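Local coordinates for lipoxygenase (Cyanothece sp., PDB 5EK8), which probably inserts molecular oxygen into polyunsaturated fatty acids as a non-heme iron lipoxygenase, classed as a 9R enzyme, at residues V406-G411 against L419-F424; D280-D285 against F424-T429; F413-P418 against P608-N613. All coordinates share one frame; numbering follows the deposited sequence.

Interaction 1 of 3, residues V406-G411 against L419-F424; sequences VEPNLG and LTYPGF. With NA (sodium ion), chain C.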
ATOM      1  N   VAL A 406      -7.739  -9.680   2.686  1.00 73.79           N
ATOM      2  CA  VAL A 406      -7.256 -10.251   3.941  1.00 74.02           C
ATOM      3  C   VAL A 406      -8.351 -10.448   4.996  1.00 78.19           C
ATOM      4  O   VAL A 406      -8.064 -10.569   6.189  1.00 78.82           O
ATOM      5  CB  VAL A 406      -6.135  -9.375   4.536  1.00 67.97           C
ATOM      6  CG1 VAL A 406      -5.024  -9.195   3.518  1.00 65.23           C
ATOM      7  CG2 VAL A 406      -6.678  -8.020   4.966  1.00 67.14           C
ATOM      8  N   GLU A 407      -9.604 -10.486   4.552  1.00 79.06           N
ATOM      9  CA  GLU A 407     -10.721 -10.822   5.433  1.00 78.96           C
ATOM     10  C   GLU A 407     -10.599 -12.281   5.879  1.00 74.46           C
ATOM     11  O   GLU A 407     -10.405 -13.171   5.048  1.00 69.61           O
ATOM     12  CB  GLU A 407     -12.063 -10.565   4.727  1.00 81.44           C
ATOM     13  CG  GLU A 407     -13.171 -11.580   5.023  1.00 85.03           C
ATOM     14  CD  GLU A 407     -13.863 -11.354   6.357  1.00 88.06           C
ATOM     15  OE1 GLU A 407     -13.751 -10.239   6.910  1.00 91.39           O
ATOM     16  OE2 GLU A 407     -14.520 -12.298   6.854  1.00 86.95           O
ATOM     17  N   PRO A 408     -10.701 -12.523   7.197  1.00 76.40           N
ATOM     18  CA  PRO A 408     -10.522 -13.816   7.873  1.00 77.21           C
ATOM     19  C   PRO A 408     -11.085 -15.044   7.142  1.00 80.23           C
ATOM     20  O   PRO A 408     -10.551 -16.137   7.330  1.00 79.18           O
ATOM     21  CB  PRO A 408     -11.263 -13.604   9.194  1.00 75.14           C
ATOM     22  CG  PRO A 408     -11.030 -12.165   9.500  1.00 74.07           C
ATOM     23  CD  PRO A 408     -10.988 -11.446   8.165  1.00 76.06           C
ATOM     24  N   ASN A 409     -12.125 -14.877   6.329  1.00 86.73           N
ATOM     25  CA  ASN A 409     -12.761 -16.029   5.692  1.00 90.18           C
ATOM     26  C   ASN A 409     -13.123 -15.854   4.217  1.00 89.72           C
ATOM     27  O   ASN A 409     -13.526 -16.816   3.565  1.00 89.74           O
ATOM     28  CB  ASN A 409     -14.025 -16.413   6.465  1.00 96.13           C
ATOM     29  CG  ASN A 409     -13.715 -17.056   7.801  1.00102.08           C
ATOM     30  OD1 ASN A 409     -13.756 -16.400   8.842  1.00107.53           O
ATOM     31  ND2 ASN A 409     -13.399 -18.346   7.777  1.00102.63           N
ATOM     32  N   LEU A 410     -12.984 -14.643   3.687  1.00 88.31           N
ATOM     33  CA  LEU A 410     -13.441 -14.370   2.324  1.00 84.63           C
ATOM     34  C   LEU A 410     -12.383 -13.709   1.438  1.00 79.49           C
ATOM     35  O   LEU A 410     -12.532 -13.670   0.215  1.00 79.51           O
ATOM     36  CB  LEU A 410     -14.698 -13.496   2.365  1.00 82.62           C
ATOM     37  CG  LEU A 410     -15.983 -14.206   2.804  0.77 79.41           C
ATOM     38  CD1 LEU A 410     -16.828 -13.304   3.692  1.00 76.67           C
ATOM     39  CD2 LEU A 410     -16.780 -14.670   1.592  1.00 78.48           C
ATOM     40  N   GLY A 411     -11.322 -13.195   2.056  1.00 76.91           N
ATOM     41  CA  GLY A 411     -10.250 -12.530   1.330  1.00 70.05           C
ATOM     42  C   GLY A 411      -9.448 -13.469   0.449  1.00 59.87           C
ATOM     43  O   GLY A 411      -9.223 -14.624   0.807  1.00 60.63           O
ATOM     44  N   LEU A 419      -2.474 -21.064   3.756  1.00 39.32           N
ATOM     45  CA  LEU A 419      -2.492 -20.841   5.192  1.00 38.76           C
ATOM     46  C   LEU A 419      -3.867 -20.440   5.689  1.00 42.00           C
ATOM     47  O   LEU A 419      -4.732 -20.041   4.912  1.00 44.62           O
ATOM     48  CB  LEU A 419      -1.474 -19.766   5.572  1.00 38.29           C
ATOM     49  CG  LEU A 419      -0.031 -20.103   5.192  1.00 40.69           C
ATOM     50  CD1 LEU A 419       0.921 -19.026   5.699  1.00 41.58           C
ATOM     51  CD2 LEU A 419       0.353 -21.481   5.719  1.00 37.29           C
ATOM     52  N   THR A 420      -4.055 -20.553   6.997  1.00 43.98           N
ATOM     53  CA  THR A 420      -5.219 -19.986   7.654  1.00 42.77           C
ATOM     54  C   THR A 420      -5.031 -18.474   7.728  1.00 40.16           C
ATOM     55  O   THR A 420      -3.970 -17.957   7.368  1.00 40.50           O
ATOM     56  CB  THR A 420      -5.417 -20.565   9.067  1.00 39.96           C
ATOM     57  OG1 THR A 420      -4.365 -20.106   9.923  1.00 39.71           O
ATOM     58  CG2 THR A 420      -5.410 -22.085   9.027  1.00 30.60           C
ATOM     59  N   TYR A 421      -6.054 -17.756   8.173  1.00 39.72           N
ATOM     60  CA  TYR A 421      -5.891 -16.322   8.380  1.00 40.22           C
ATOM     61  C   TYR A 421      -4.810 -16.028   9.437  1.00 40.83           C
ATOM     62  O   TYR A 421      -3.973 -15.148   9.221  1.00 37.93           O
ATOM     63  CB  TYR A 421      -7.213 -15.657   8.771  1.00 41.05           C
ATOM     64  CG  TYR A 421      -7.030 -14.228   9.219  1.00 46.12           C
ATOM     65  CD1 TYR A 421      -6.759 -13.218   8.294  1.00 44.17           C
ATOM     66  CD2 TYR A 421      -7.113 -13.884  10.569  1.00 46.70           C
ATOM     67  CE1 TYR A 421      -6.585 -11.905   8.700  1.00 49.08           C
ATOM     68  CE2 TYR A 421      -6.937 -12.574  10.988  1.00 46.92           C
ATOM     69  CZ  TYR A 421      -6.672 -11.589  10.048  1.00 53.20           C
ATOM     70  OH  TYR A 421      -6.495 -10.284  10.452  1.00 54.64           O
ATOM     71  N   PRO A 422      -4.814 -16.755  10.577  1.00 44.00           N
ATOM     72  CA  PRO A 422      -3.702 -16.537  11.514  1.00 46.33           C
ATOM     73  C   PRO A 422      -2.310 -16.732  10.902  1.00 45.53           C
ATOM     74  O   PRO A 422      -1.393 -16.002  11.271  1.00 46.37           O
ATOM     75  CB  PRO A 422      -3.960 -17.581  12.604  1.00 44.13           C
ATOM     76  CG  PRO A 422      -5.434 -17.724  12.620  1.00 45.11           C
ATOM     77  CD  PRO A 422      -5.871 -17.591  11.185  1.00 43.23           C
ATOM     78  N   GLY A 423      -2.161 -17.678   9.977  1.00 37.52           N
ATOM     79  CA  GLY A 423      -0.881 -17.913   9.330  1.00 37.77           C
ATOM     80  C   GLY A 423      -0.438 -16.739   8.477  1.00 42.68           C
ATOM     81  O   GLY A 423       0.672 -16.212   8.632  1.00 48.68           O
ATOM     82  N   PHE A 424      -1.314 -16.335   7.565  1.00 43.93           N
ATOM     83  CA  PHE A 424      -1.065 -15.198   6.687  1.00 43.48           C
ATOM     84  C   PHE A 424      -0.741 -13.934   7.489  1.00 45.61           C
ATOM     85  O   PHE A 424       0.248 -13.214   7.222  1.00 46.46           O
ATOM     86  CB  PHE A 424      -2.283 -14.961   5.786  1.00 40.51           C
ATOM     87  CG  PHE A 424      -2.209 -13.688   5.004  1.00 38.07           C
ATOM     88  CD1 PHE A 424      -1.530 -13.642   3.799  1.00 32.91           C
ATOM     89  CD2 PHE A 424      -2.795 -12.528   5.489  1.00 37.60           C
ATOM     90  CE1 PHE A 424      -1.445 -12.468   3.090  1.00 32.71           C
ATOM     91  CE2 PHE A 424      -2.709 -11.357   4.788  1.00 37.68           C
ATOM     92  CZ  PHE A 424      -2.036 -11.322   3.584  1.00 36.05           C
TER
HETATM   93 NA    NA C 702      -6.641 -20.759   3.140  1.00 38.93          NA

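Interaction 2 of 3, residues D280-D285 against F424-T429; sequences DNYEKD and FLQMCT. With NA (sodium ion), chain C.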
ATOM      1  N   ASP A 280       7.312 -23.826   8.085  1.00 40.76           N
ATOM      2  CA  ASP A 280       7.218 -24.548   9.356  1.00 40.86           C
ATOM      3  C   ASP A 280       6.587 -23.702  10.465  1.00 43.35           C
ATOM      4  O   ASP A 280       6.017 -24.235  11.422  1.00 42.70           O
ATOM      5  CB  ASP A 280       8.598 -25.032   9.802  1.00 44.43           C
ATOM      6  CG  ASP A 280       9.199 -26.036   8.844  1.00 49.41           C
ATOM      7  OD1 ASP A 280      10.442 -26.159   8.809  1.00 48.33           O
ATOM      8  OD2 ASP A 280       8.429 -26.696   8.118  1.00 53.04           O
ATOM      9  N   ASN A 281       6.676 -22.384  10.308  1.00 44.50           N
ATOM     10  CA  ASN A 281       6.170 -21.430  11.290  1.00 42.47           C
ATOM     11  C   ASN A 281       4.658 -21.187  11.244  1.00 41.14           C
ATOM     12  O   ASN A 281       4.102 -20.545  12.134  1.00 34.85           O
ATOM     13  CB  ASN A 281       6.879 -20.091  11.100  1.00 42.75           C
ATOM     14  CG  ASN A 281       7.535 -19.596  12.359  1.00 49.53           C
ATOM     15  OD1 ASN A 281       7.957 -20.381  13.210  1.00 56.03           O
ATOM     16  ND2 ASN A 281       7.626 -18.281  12.491  1.00 49.81           N
ATOM     17  N   TYR A 282       3.993 -21.690  10.207  1.00 45.29           N
ATOM     18  CA  TYR A 282       2.631 -21.245   9.912  1.00 39.59           C
ATOM     19  C   TYR A 282       1.586 -22.353   9.862  1.00 39.88           C
ATOM     20  O   TYR A 282       1.889 -23.513   9.572  1.00 40.69           O
ATOM     21  CB  TYR A 282       2.633 -20.474   8.594  1.00 29.99           C
ATOM     22  CG  TYR A 282       3.753 -19.467   8.547  1.00 30.90           C
ATOM     23  CD1 TYR A 282       3.716 -18.327   9.339  1.00 37.37           C
ATOM     24  CD2 TYR A 282       4.865 -19.666   7.737  1.00 32.26           C
ATOM     25  CE1 TYR A 282       4.744 -17.404   9.321  1.00 39.64           C
ATOM     26  CE2 TYR A 282       5.902 -18.741   7.705  1.00 36.88           C
ATOM     27  CZ  TYR A 282       5.835 -17.614   8.504  1.00 37.65           C
ATOM     28  OH  TYR A 282       6.857 -16.693   8.485  1.00 33.61           O
ATOM     29  N   GLU A 283       0.349 -21.975  10.165  1.00 34.57           N
ATOM     30  CA  GLU A 283      -0.765 -22.909  10.177  1.00 37.36           C
ATOM     31  C   GLU A 283      -1.325 -23.142   8.771  1.00 41.74           C
ATOM     32  O   GLU A 283      -1.794 -22.212   8.113  1.00 44.54           O
ATOM     33  CB  GLU A 283      -1.867 -22.399  11.105  1.00 29.82           C
ATOM     34  CG  GLU A 283      -2.946 -23.417  11.397  1.00 35.94           C
ATOM     35  CD  GLU A 283      -4.115 -22.825  12.158  1.00 41.52           C
ATOM     36  OE1 GLU A 283      -4.169 -21.584  12.298  1.00 41.24           O
ATOM     37  OE2 GLU A 283      -4.980 -23.602  12.615  1.00 47.40           O
ATOM     38  N   LYS A 284      -1.262 -24.390   8.318  1.00 42.62           N
ATOM     39  CA  LYS A 284      -1.827 -24.780   7.034  1.00 41.18           C
ATOM     40  C   LYS A 284      -3.338 -24.896   7.157  1.00 49.00           C
ATOM     41  O   LYS A 284      -3.837 -25.336   8.195  1.00 49.93           O
ATOM     42  CB  LYS A 284      -1.231 -26.112   6.562  1.00 35.13           C
ATOM     43  CG  LYS A 284      -1.577 -26.470   5.131  1.00 37.84           C
ATOM     44  CD  LYS A 284      -0.839 -27.710   4.655  1.00 36.39           C
ATOM     45  CE  LYS A 284      -1.398 -28.966   5.290  1.00 42.09           C
ATOM     46  NZ  LYS A 284      -2.834 -29.165   4.978  1.00 44.81           N
ATOM     47  N   ASP A 285      -4.067 -24.501   6.111  1.00 47.13           N
ATOM     48  CA  ASP A 285      -5.509 -24.735   6.084  1.00 43.88           C
ATOM     49  C   ASP A 285      -5.751 -26.191   5.712  1.00 42.04           C
ATOM     50  O   ASP A 285      -4.808 -26.926   5.426  1.00 45.23           O
ATOM     51  CB  ASP A 285      -6.239 -23.771   5.122  1.00 48.44           C
ATOM     52  CG  ASP A 285      -5.870 -23.974   3.644  1.00 49.05           C
ATOM     53  OD1 ASP A 285      -5.429 -22.990   3.011  1.00 48.52           O
ATOM     54  OD2 ASP A 285      -6.057 -25.084   3.098  1.00 44.34           O
ATOM     55  N   PHE A 424      -1.314 -16.335   7.565  1.00 43.93           N
ATOM     56  CA  PHE A 424      -1.065 -15.198   6.687  1.00 43.48           C
ATOM     57  C   PHE A 424      -0.741 -13.934   7.489  1.00 45.61           C
ATOM     58  O   PHE A 424       0.248 -13.214   7.222  1.00 46.46           O
ATOM     59  CB  PHE A 424      -2.283 -14.961   5.786  1.00 40.51           C
ATOM     60  CG  PHE A 424      -2.209 -13.688   5.004  1.00 38.07           C
ATOM     61  CD1 PHE A 424      -1.530 -13.642   3.799  1.00 32.91           C
ATOM     62  CD2 PHE A 424      -2.795 -12.528   5.489  1.00 37.60           C
ATOM     63  CE1 PHE A 424      -1.445 -12.468   3.090  1.00 32.71           C
ATOM     64  CE2 PHE A 424      -2.709 -11.357   4.788  1.00 37.68           C
ATOM     65  CZ  PHE A 424      -2.036 -11.322   3.584  1.00 36.05           C
ATOM     66  N   LEU A 425      -1.594 -13.672   8.475  1.00 43.02           N
ATOM     67  CA  LEU A 425      -1.393 -12.559   9.392  1.00 42.08           C
ATOM     68  C   LEU A 425      -0.020 -12.645  10.036  1.00 41.83           C
ATOM     69  O   LEU A 425       0.700 -11.655  10.112  1.00 42.73           O
ATOM     70  CB  LEU A 425      -2.469 -12.540  10.473  1.00 40.75           C
ATOM     71  CG  LEU A 425      -2.394 -11.325  11.395  1.00 35.25           C
ATOM     72  CD1 LEU A 425      -2.633 -10.051  10.593  1.00 29.77           C
ATOM     73  CD2 LEU A 425      -3.389 -11.465  12.552  1.00 29.13           C
ATOM     74  N   GLN A 426       0.345 -13.842  10.477  1.00 38.86           N
ATOM     75  CA  GLN A 426       1.623 -14.027  11.145  1.00 47.39           C
ATOM     76  C   GLN A 426       2.789 -13.695  10.220  1.00 51.11           C
ATOM     77  O   GLN A 426       3.777 -13.112  10.664  1.00 50.80           O
ATOM     78  CB  GLN A 426       1.763 -15.449  11.668  1.00 43.78           C
ATOM     79  CG  GLN A 426       3.062 -15.702  12.399  1.00 35.82           C
ATOM     80  CD  GLN A 426       3.171 -17.133  12.851  1.00 38.56           C
ATOM     81  OE1 GLN A 426       2.216 -17.696  13.387  1.00 42.14           O
ATOM     82  NE2 GLN A 426       4.329 -17.744  12.619  1.00 38.82           N
ATOM     83  N   MET A 427       2.670 -14.051   8.940  1.00 44.74           N
ATOM     84  CA  MET A 427       3.689 -13.652   7.967  1.00 42.04           C
ATOM     85  C   MET A 427       3.820 -12.138   7.983  1.00 43.43           C
ATOM     86  O   MET A 427       4.936 -11.576   8.077  1.00 46.00           O
ATOM     87  CB  MET A 427       3.341 -14.128   6.554  1.00 40.83           C
ATOM     88  CG  MET A 427       3.347 -15.634   6.357  1.00 44.96           C
ATOM     89  SD  MET A 427       2.941 -16.100   4.657  1.00 59.65           S
ATOM     90  CE  MET A 427       4.379 -15.486   3.783  1.00 51.50           C
ATOM     91  N   CYS A 428       2.664 -11.484   7.922  1.00 43.00           N
ATOM     92  CA  CYS A 428       2.642 -10.028   7.834  1.00 44.09           C
ATOM     93  C   CYS A 428       3.269  -9.343   9.042  1.00 38.35           C
ATOM     94  O   CYS A 428       4.176  -8.521   8.892  1.00 35.35           O
ATOM     95  CB  CYS A 428       1.211  -9.541   7.645  1.00 51.29           C
ATOM     96  SG  CYS A 428       0.516 -10.021   6.056  1.00 52.70           S
ATOM     97  N   THR A 429       2.781  -9.685  10.233  1.00 40.32           N
ATOM     98  CA  THR A 429       3.295  -9.115  11.477  1.00 39.85           C
ATOM     99  C   THR A 429       4.784  -9.399  11.635  1.00 44.60           C
ATOM    100  O   THR A 429       5.555  -8.508  12.021  1.00 56.79           O
ATOM    101  CB  THR A 429       2.540  -9.656  12.718  1.00 39.24           C
ATOM    102  OG1 THR A 429       2.610 -11.088  12.753  1.00 42.80           O
ATOM    103  CG2 THR A 429       1.084  -9.220  12.696  1.00 37.13           C
TER
HETATM  104 NA    NA C 702      -6.641 -20.759   3.140  1.00 38.93          NA
HETATM  105  O   HOH W   1       7.138 -13.557   7.571  1.00 36.58           O

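Interaction 3 of 3, residues F413-P418 against P608-N613; sequences FVTNGP and PIEATN. With NA (sodium ion), chain C.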
ATOM      1  N   PHE A 413      -6.190 -13.670  -0.514  1.00 52.20           N
ATOM      2  CA  PHE A 413      -4.890 -14.171  -0.070  1.00 53.09           C
ATOM      3  C   PHE A 413      -5.037 -15.241   1.013  1.00 50.71           C
ATOM      4  O   PHE A 413      -4.240 -16.174   1.087  1.00 46.49           O
ATOM      5  CB  PHE A 413      -4.013 -13.022   0.438  1.00 56.82           C
ATOM      6  CG  PHE A 413      -3.676 -12.002  -0.613  1.00 61.73           C
ATOM      7  CD1 PHE A 413      -3.813 -12.298  -1.958  1.00 64.98           C
ATOM      8  CD2 PHE A 413      -3.218 -10.746  -0.252  1.00 63.38           C
ATOM      9  CE1 PHE A 413      -3.502 -11.359  -2.925  1.00 67.86           C
ATOM     10  CE2 PHE A 413      -2.903  -9.801  -1.213  1.00 64.98           C
ATOM     11  CZ  PHE A 413      -3.046 -10.108  -2.551  1.00 67.74           C
ATOM     12  N   VAL A 414      -6.062 -15.105   1.848  1.00 51.92           N
ATOM     13  CA  VAL A 414      -6.360 -16.110   2.861  1.00 50.35           C
ATOM     14  C   VAL A 414      -6.986 -17.354   2.237  1.00 52.84           C
ATOM     15  O   VAL A 414      -6.440 -18.454   2.340  1.00 54.82           O
ATOM     16  CB  VAL A 414      -7.312 -15.557   3.939  1.00 47.35           C
ATOM     17  CG1 VAL A 414      -7.726 -16.660   4.906  1.00 43.70           C
ATOM     18  CG2 VAL A 414      -6.665 -14.386   4.680  1.00 45.66           C
ATOM     19  N   THR A 415      -8.134 -17.159   1.591  1.00 53.18           N
ATOM     20  CA  THR A 415      -8.895 -18.231   0.948  1.00 51.01           C
ATOM     21  C   THR A 415      -8.057 -19.070  -0.014  1.00 47.62           C
ATOM     22  O   THR A 415      -7.991 -20.290   0.112  1.00 48.85           O
ATOM     23  CB  THR A 415     -10.108 -17.658   0.170  1.00 64.42           C
ATOM     24  OG1 THR A 415     -11.090 -17.172   1.093  1.00 64.76           O
ATOM     25  CG2 THR A 415     -10.743 -18.724  -0.711  1.00 66.91           C
ATOM     26  N   ASN A 416      -7.425 -18.403  -0.974  1.00 40.27           N
ATOM     27  CA  ASN A 416      -6.664 -19.079  -2.019  1.00 41.93           C
ATOM     28  C   ASN A 416      -5.263 -19.472  -1.560  1.00 44.17           C
ATOM     29  O   ASN A 416      -4.639 -20.354  -2.148  1.00 43.45           O
ATOM     30  CB  ASN A 416      -6.568 -18.193  -3.269  1.00 42.39           C
ATOM     31  CG  ASN A 416      -7.853 -18.169  -4.084  1.00 41.70           C
ATOM     32  OD1 ASN A 416      -8.877 -18.716  -3.684  1.00 39.99           O
ATOM     33  ND2 ASN A 416      -7.799 -17.518  -5.230  1.00 47.12           N
ATOM     34  N   GLY A 417      -4.771 -18.806  -0.517  1.00 46.48           N
ATOM     35  CA  GLY A 417      -3.489 -19.144   0.075  1.00 37.30           C
ATOM     36  C   GLY A 417      -3.575 -20.416   0.901  1.00 37.16           C
ATOM     37  O   GLY A 417      -4.646 -20.757   1.419  1.00 35.58           O
ATOM     38  N   PRO A 418      -2.439 -21.121   1.041  1.00 35.54           N
ATOM     39  CA  PRO A 418      -2.349 -22.412   1.736  1.00 36.34           C
ATOM     40  C   PRO A 418      -2.438 -22.292   3.257  1.00 40.15           C
ATOM     41  O   PRO A 418      -2.471 -23.301   3.966  1.00 44.87           O
ATOM     42  CB  PRO A 418      -0.972 -22.925   1.324  1.00 34.52           C
ATOM     43  CG  PRO A 418      -0.175 -21.677   1.148  1.00 33.39           C
ATOM     44  CD  PRO A 418      -1.118 -20.662   0.570  1.00 32.02           C
ATOM     45  N   PRO A 608     -12.840 -24.600  -9.258  1.00 54.78           N
ATOM     46  CA  PRO A 608     -13.390 -23.579 -10.162  1.00 52.55           C
ATOM     47  C   PRO A 608     -13.576 -22.189  -9.545  1.00 51.23           C
ATOM     48  O   PRO A 608     -13.161 -21.196 -10.149  1.00 48.84           O
ATOM     49  CB  PRO A 608     -14.743 -24.174 -10.556  1.00 54.37           C
ATOM     50  CG  PRO A 608     -14.501 -25.637 -10.555  1.00 56.22           C
ATOM     51  CD  PRO A 608     -13.512 -25.901  -9.443  1.00 55.39           C
ATOM     52  N   ILE A 609     -14.169 -22.121  -8.357  1.00 49.71           N
ATOM     53  CA  ILE A 609     -14.484 -20.836  -7.741  1.00 48.67           C
ATOM     54  C   ILE A 609     -13.207 -20.101  -7.278  1.00 45.31           C
ATOM     55  O   ILE A 609     -13.080 -18.870  -7.426  1.00 38.95           O
ATOM     56  CB  ILE A 609     -15.488 -21.031  -6.583  1.00 54.42           C
ATOM     57  CG1 ILE A 609     -15.917 -19.689  -5.996  1.00 58.26           C
ATOM     58  CG2 ILE A 609     -14.937 -21.962  -5.534  1.00 60.88           C
ATOM     59  CD1 ILE A 609     -17.342 -19.710  -5.468  1.00 61.44           C
ATOM     60  N   GLU A 610     -12.238 -20.861  -6.776  1.00 47.49           N
ATOM     61  CA  GLU A 610     -10.941 -20.294  -6.428  1.00 51.81           C
ATOM     62  C   GLU A 610     -10.202 -19.811  -7.671  1.00 53.84           C
ATOM     63  O   GLU A 610      -9.545 -18.771  -7.648  1.00 52.86           O
ATOM     64  CB  GLU A 610     -10.078 -21.311  -5.685  1.00 56.98           C
ATOM     65  CG  GLU A 610     -10.445 -21.498  -4.225  1.00 65.15           C
ATOM     66  CD  GLU A 610      -9.426 -22.337  -3.477  1.00 68.45           C
ATOM     67  OE1 GLU A 610      -9.377 -22.244  -2.233  1.00 67.81           O
ATOM     68  OE2 GLU A 610      -8.676 -23.089  -4.139  1.00 69.48           O
ATOM     69  N   ALA A 611     -10.313 -20.579  -8.752  1.00 53.02           N
ATOM     70  CA  ALA A 611      -9.637 -20.255 -10.005  1.00 48.94           C
ATOM     71  C   ALA A 611     -10.166 -18.955 -10.606  1.00 44.66           C
ATOM     72  O   ALA A 611      -9.406 -18.010 -10.905  1.00 42.67           O
ATOM     73  CB  ALA A 611      -9.800 -21.393 -10.994  1.00 49.42           C
ATOM     74  N   THR A 612     -11.482 -18.912 -10.775  1.00 39.89           N
ATOM     75  CA  THR A 612     -12.108 -17.740 -11.352  1.00 43.21           C
ATOM     76  C   THR A 612     -11.855 -16.522 -10.475  1.00 44.37           C
ATOM     77  O   THR A 612     -11.583 -15.444 -10.993  1.00 45.37           O
ATOM     78  CB  THR A 612     -13.626 -17.932 -11.574  1.00 43.86           C
ATOM     79  OG1 THR A 612     -14.181 -16.736 -12.137  1.00 45.37           O
ATOM     80  CG2 THR A 612     -14.349 -18.270 -10.283  1.00 34.72           C
ATOM     81  N   ASN A 613     -11.907 -16.691  -9.155  1.00 46.49           N
ATOM     82  CA  ASN A 613     -11.634 -15.558  -8.278  1.00 44.49           C
ATOM     83  C   ASN A 613     -10.182 -15.093  -8.379  1.00 40.41           C
ATOM     84  O   ASN A 613      -9.908 -13.892  -8.332  1.00 39.32           O
ATOM     85  CB  ASN A 613     -11.989 -15.900  -6.834  1.00 51.14           C
ATOM     86  CG  ASN A 613     -13.475 -15.787  -6.568  1.00 57.08           C
ATOM     87  OD1 ASN A 613     -13.978 -14.712  -6.234  1.00 57.13           O
ATOM     88  ND2 ASN A 613     -14.192 -16.891  -6.738  1.00 61.08           N
TER
HETATM   89 NA    NA C 702      -6.641 -20.759   3.140  1.00 38.93          NA

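Interaction 1 of 3, residues V406-G411 against L419-F424
The phenol ring of Tyr-421 lies across Pro-408, whose pyrrolidine covers one face. Pro-408 CG stands 4.2 Å above the ring plane, over the centre, while Pro-408 CA makes an off-centre CH-pi contact, its line to the centroid of the Tyr-421 ring tilted 30° from the ring normal. The ring is carried there because Tyr-421 CG is anti to the backbone N (chi1 170°), which swings it off the first turn of the helix toward the loop. Further along the ring, Tyr-421 CE1 lies 3.2 Å from Val-406 O, which comes to the ring obliquely. In a second, buried apolar contact, Val-406 CG1 approaches the Phe-424 ring obliquely, 3.4 Å from Phe-424 CE2, and the two side chains cross at about a right angle. No hydrogen bond joins the segments, so shape carries the contact. Exchanging Tyr-421 for an alanine takes the ring away and would probably leave Pro-408 without its aromatic cover and open a gap beside Val-406 O. Thr-420 is the N-cap, its OG1 accepting from Gly-423 N at 3.3 Å, and just before it Leu-419 O is a sodium ligand. The loop following helix 394-404 is packed onto the beginning of helix 421-432, with helix 412-415 touching Tyr-421 through Val-414, and the long helix 337-377 reaching Val-406 through Tyr-360 and Phe-424 through Phe-352 and Ala-356.

Interaction 2 of 3, residues D280-D285 against F424-T429
The Tyr-282 ring is sandwiched: Met-427 CG sits 3.7 Å above one face, toward the rim, and Asn-281 CB, from the residue just before it, lies over the centre of the opposite face. At the ring edge, in its plane, comes Gln-426 CG. Met-427 CG makes a CH-pi contact, and Met-427 SD, 4.9 Å from the centroid of the Tyr-282 ring, adds a Met-aromatic one. Gln-426 is extended, with CG anti to the backbone N (chi1 -179°), a course that takes the amide past the ring to the loop backbone, turned 48° from the ring plane. There Gln-426 NE2 donates to Asn-281 O at 2.9 Å. The donor stands above the carbonyl plane and the bond is bent, 139° at the hydrogen. The same NE2 also serves Glu-430 OE2, one helical turn on, which probably fixes the rotation of the amide. The side-chain amides of Asn-281 and Gln-426, nearly perpendicular, bring their nitrogens close, but as two donors they do not bond. Tyr-282 OH is engaged by Ile-505 N, and a water 3.3 Å from Tyr-282 OH donates to Met-427 O at 3.0 Å. The same loop supplies Asp-285 OD1 to the sodium. The chemistry is thus divided: dispersion holds the ring between methionine and asparagine carbons, while within these two segments one direct glutamine bond and one water-mediated link join loop and helix.

Interaction 3 of 3, residues F413-P418 against P608-N613
Asn-416 and Glu-610 slide past each other in opposite directions, on the ground where a sodium-binding turn meets the first turns of a helix in the largely helical catalytic part of the lipoxygenase fold. Both side chains leave the backbone alike, with CG anti to the carbonyl carbon, and Glu-610 then runs extended. The opposed course lays the amide of Asn-416 alongside the aliphatic stem of Glu-610, with Asn-416 OD1 beside Glu-610 CG, while the amide and carboxylate planes are 66° apart. The other branch makes the one hydrogen bond of the contact: Asn-416 ND2 donates to the main-chain Glu-610 O at 3.2 Å. It is a bent bond, 135° at the hydrogen, with the donor tilted 26° from the carbonyl plane. The amide therefore reads the backbone of helix 608-623 and leaves the carboxylate to other partners. Glu-610 OE1 passes 3.4 Å from Thr-415 O, but both are acceptors, so this is mere proximity; OE1 is bound instead to His-288 NE2. His-288 in turn uses ND1 to bond Asp-285 OD1, the carboxylate oxygen that coordinates sodium, so that His-288 is a second-shell residue of the metal and Glu-610 stands one step behind it. An imidazole between two carboxylates is likely to favour its positively charged form. Near its own helix start, Glu-610 N is bonded to Asp-607 OD2, just before the helix. On the opposite segment the chain folds back around the ion, and Val-414 O at 2.5 Å and Gly-417 O at 2.6 Å from the sodium supply two of its ligands.

The three contacts surround one sodium ion, which takes Asp-285 from interaction 2, Leu-419 from interaction 1, and Val-414 and Gly-417 from interaction 3. Interactions 1 and 2 lie about 9 Å apart between centres, share Phe-424 and are stitched by Thr-420 OG1 and Glu-283 OE1 at 2.8 Å. The centre of interaction 3 is about 11 Å from that of interaction 1 and about 17 Å from that of interaction 2, yet Asp-285 N reaches Pro-418 O at 2.9 Å, so the backbone bridges even the wider pair. The iron is a separate site nearby: the side chain of Val-406 is about 11 Å from it, and that of Phe-424 about 8 Å from the side chain of the iron ligand His-359.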